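PDB 3DD7: death on curing protein from Enterobacteria phage P1, which is the toxin of the phage P1 Phd-Doc pair, probably acting on the translation machinery and inhibited by its antitoxin Phd through fold complementation. Local coordinates for residues E7-L12 against G65-D70. The protein carries 2 engineered substitutions. Residues are numbered along the deposited sequence; the frame is centred on the assembly and turned at random.
Sequences EELIAL and GYIFND. Engineered in segment 65-70: Tyr66 (natural residue His).
The ring of Phe68 meets helix 6-20 with its far edge. Ile10 CA lies at that edge, near the ring plane, 3.9 Å from Phe68 CZ. The carbonyl oxygen of Leu9 approaches CZ obliquely. One face of the ring is covered from its own segment: Ile67 CG2 sits over its centre, 3.6 Å above the plane. His13, one residue beyond segment 7-12 on helix 6-20, stacks with the same ring and bonds through NE2 to Asp70 O, so the helix also holds the loop by a hydrogen bond. Phe68 CG is anti to its carbonyl carbon (chi1 -55°), which sends the ring out from the loop toward the helix backbone.

Leu9 and Ile10 add aliphatic contacts near this edge. Leu9 CD2 is 3.7 Å from Ile67 CD1, where the two branch ends meet. The same methyl lies 4.2 Å from Phe68 CE2, so one branch of Leu9 touches both loop residues. Its CG is anti to the backbone N (chi1 -174°); CB points toward the loop, and CD2 makes the contacts. Ile10 adds a looser contact, with CG1 4.3 Å from Phe68 CZ. The contact across the segments is wholly apolar in its side chains.

The loop opens the Fic signature, H-x-F-x-(D/E)-A-N-K-R, which runs on into helix 72-86. Tyr66 is the engineered replacement of its histidine, and Phe68 is its phenylalanine. The contact seats this motif loop on helix 6-20, and Phe68 O accepts a hydrogen bond from ND2 of the motif's Asn72.

The loop links helix 51-65 to helix 72-86 in this all-helical Fic/DOC fold. An aromatic side chain of the bound peptide packs on Glu8, Ala11 and Leu12 of helix 6-20, whereas Leu9 also packs on Thr75 and Ser79 of helix 72-86, and Ile10 and Ile67 both touch Ala32 of helix 31-45.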
loop_
_atom_site.group_PDB
_atom_site.type_symbol
_atom_site.label_atom_id
_atom_site.label_comp_id
_atom_site.label_asym_id
_atom_site.label_seq_id
_atom_site.Cartn_x
_atom_site.Cartn_y
_atom_site.Cartn_z
ATOM N N GLU A 7 -8.166 9.649 -3.362
ATOM C CA GLU A 7 -9.330 9.648 -2.476
ATOM C C GLU A 7 -9.611 8.209 -2.025
ATOM O O GLU A 7 -10.000 7.961 -0.884
ATOM C CB GLU A 7 -10.532 10.297 -3.163
ATOM C CG GLU A 7 -10.899 9.657 -4.473
ATOM N N GLU A 8 -9.349 7.250 -2.907
ATOM C CA GLU A 8 -9.471 5.853 -2.522
ATOM C C GLU A 8 -8.425 5.489 -1.479
ATOM O O GLU A 8 -8.709 4.743 -0.552
ATOM C CB GLU A 8 -9.340 4.937 -3.728
ATOM C CG GLU A 8 -9.670 3.500 -3.416
ATOM C CD GLU A 8 -10.026 2.712 -4.661
ATOM O OE1 GLU A 8 -9.321 2.841 -5.688
ATOM O OE2 GLU A 8 -11.035 1.981 -4.618
ATOM N N LEU A 9 -7.211 6.008 -1.637
ATOM C CA LEU A 9 -6.154 5.745 -0.660
ATOM C C LEU A 9 -6.580 6.270 0.700
ATOM O O LEU A 9 -6.458 5.592 1.726
ATOM C CB LEU A 9 -4.860 6.423 -1.075
ATOM C CG LEU A 9 -3.679 6.064 -0.176
ATOM C CD1 LEU A 9 -3.133 4.700 -0.618
ATOM C CD2 LEU A 9 -2.609 7.138 -0.230
ATOM N N ILE A 10 -7.077 7.498 0.702
ATOM C CA ILE A 10 -7.576 8.111 1.925
ATOM C C ILE A 10 -8.725 7.287 2.566
ATOM O O ILE A 10 -8.719 7.034 3.775
ATOM C CB ILE A 10 -8.000 9.575 1.658
ATOM C CG1 ILE A 10 -6.805 10.370 1.088
ATOM C CG2 ILE A 10 -8.562 10.218 2.924
ATOM C CD1 ILE A 10 -7.150 11.790 0.623
ATOM N N ALA A 11 -9.705 6.878 1.766
ATOM C CA ALA A 11 -10.838 6.111 2.296
ATOM C C ALA A 11 -10.352 4.776 2.882
ATOM O O ALA A 11 -10.837 4.326 3.927
ATOM C CB ALA A 11 -11.876 5.879 1.222
ATOM N N LEU A 12 -9.383 4.162 2.212
ATOM C CA LEU A 12 -8.825 2.896 2.675
ATOM C C LEU A 12 -8.132 3.098 4.024
ATOM O O LEU A 12 -8.356 2.337 4.957
ATOM C CB LEU A 12 -7.845 2.327 1.648
ATOM C CG LEU A 12 -7.225 0.955 1.919
ATOM C CD1 LEU A 12 -6.668 0.396 0.609
ATOM C CD2 LEU A 12 -6.104 0.998 2.992
ATOM N N GLY A 65 5.846 8.240 2.686
ATOM C CA GLY A 65 5.272 9.530 2.308
ATOM C C GLY A 65 4.663 10.356 3.431
ATOM O O GLY A 65 4.478 11.568 3.265
ATOM N N TYR A 66 4.359 9.711 4.562
ATOM C CA TYR A 66 3.769 10.384 5.736
ATOM C C TYR A 66 2.574 11.240 5.338
ATOM O O TYR A 66 2.451 12.408 5.709
ATOM C CB TYR A 66 4.824 11.199 6.507
ATOM C CG TYR A 66 5.946 10.339 7.046
ATOM C CD1 TYR A 66 7.066 10.062 6.265
ATOM C CD2 TYR A 66 5.870 9.775 8.324
ATOM C CE1 TYR A 66 8.097 9.260 6.735
ATOM C CE2 TYR A 66 6.902 8.964 8.818
ATOM C CZ TYR A 66 8.014 8.713 8.014
ATOM O OH TYR A 66 9.050 7.919 8.471
ATOM N N ILE A 67 1.699 10.635 4.545
ATOM C CA ILE A 67 0.450 11.279 4.149
ATOM C C ILE A 67 -0.477 11.433 5.364
ATOM O O ILE A 67 -1.238 12.410 5.466
ATOM C CB ILE A 67 -0.239 10.440 3.059
ATOM C CG1 ILE A 67 0.647 10.369 1.810
ATOM C CG2 ILE A 67 -1.644 10.954 2.733
ATOM C CD1 ILE A 67 0.250 9.262 0.878
ATOM N N PHE A 68 -0.381 10.477 6.289
ATOM C CA PHE A 68 -1.305 10.379 7.423
ATOM C C PHE A 68 -0.598 10.540 8.763
ATOM O O PHE A 68 0.612 10.334 8.879
ATOM C CB PHE A 68 -2.037 9.026 7.376
ATOM C CG PHE A 68 -2.735 8.766 6.073
ATOM C CD1 PHE A 68 -3.969 9.346 5.816
ATOM C CD2 PHE A 68 -2.155 7.943 5.089
ATOM C CE1 PHE A 68 -4.647 9.123 4.618
ATOM C CE2 PHE A 68 -2.822 7.723 3.881
ATOM C CZ PHE A 68 -4.036 8.315 3.628
ATOM N N ASN A 69 -1.369 10.913 9.781
ATOM C CA ASN A 69 -0.856 10.986 11.139
ATOM C C ASN A 69 -0.506 9.606 11.669
ATOM O O ASN A 69 0.360 9.463 12.533
ATOM C CB ASN A 69 -1.901 11.606 12.050
ATOM C CG ASN A 69 -2.172 13.073 11.728
ATOM O OD1 ASN A 69 -3.328 13.501 11.683
ATOM N ND2 ASN A 69 -1.123 13.844 11.528
ATOM N N ASP A 70 -1.199 8.599 11.158
ATOM C CA ASP A 70 -1.026 7.235 11.638
ATOM C C ASP A 70 -1.463 6.255 10.560
ATOM O O ASP A 70 -2.141 6.635 9.606
ATOM C CB ASP A 70 -1.842 7.038 12.927
ATOM C CG ASP A 70 -1.349 5.880 13.786
ATOM O OD1 ASP A 70 -0.374 5.214 13.396
ATOM O OD2 ASP A 70 -1.949 5.646 14.864
#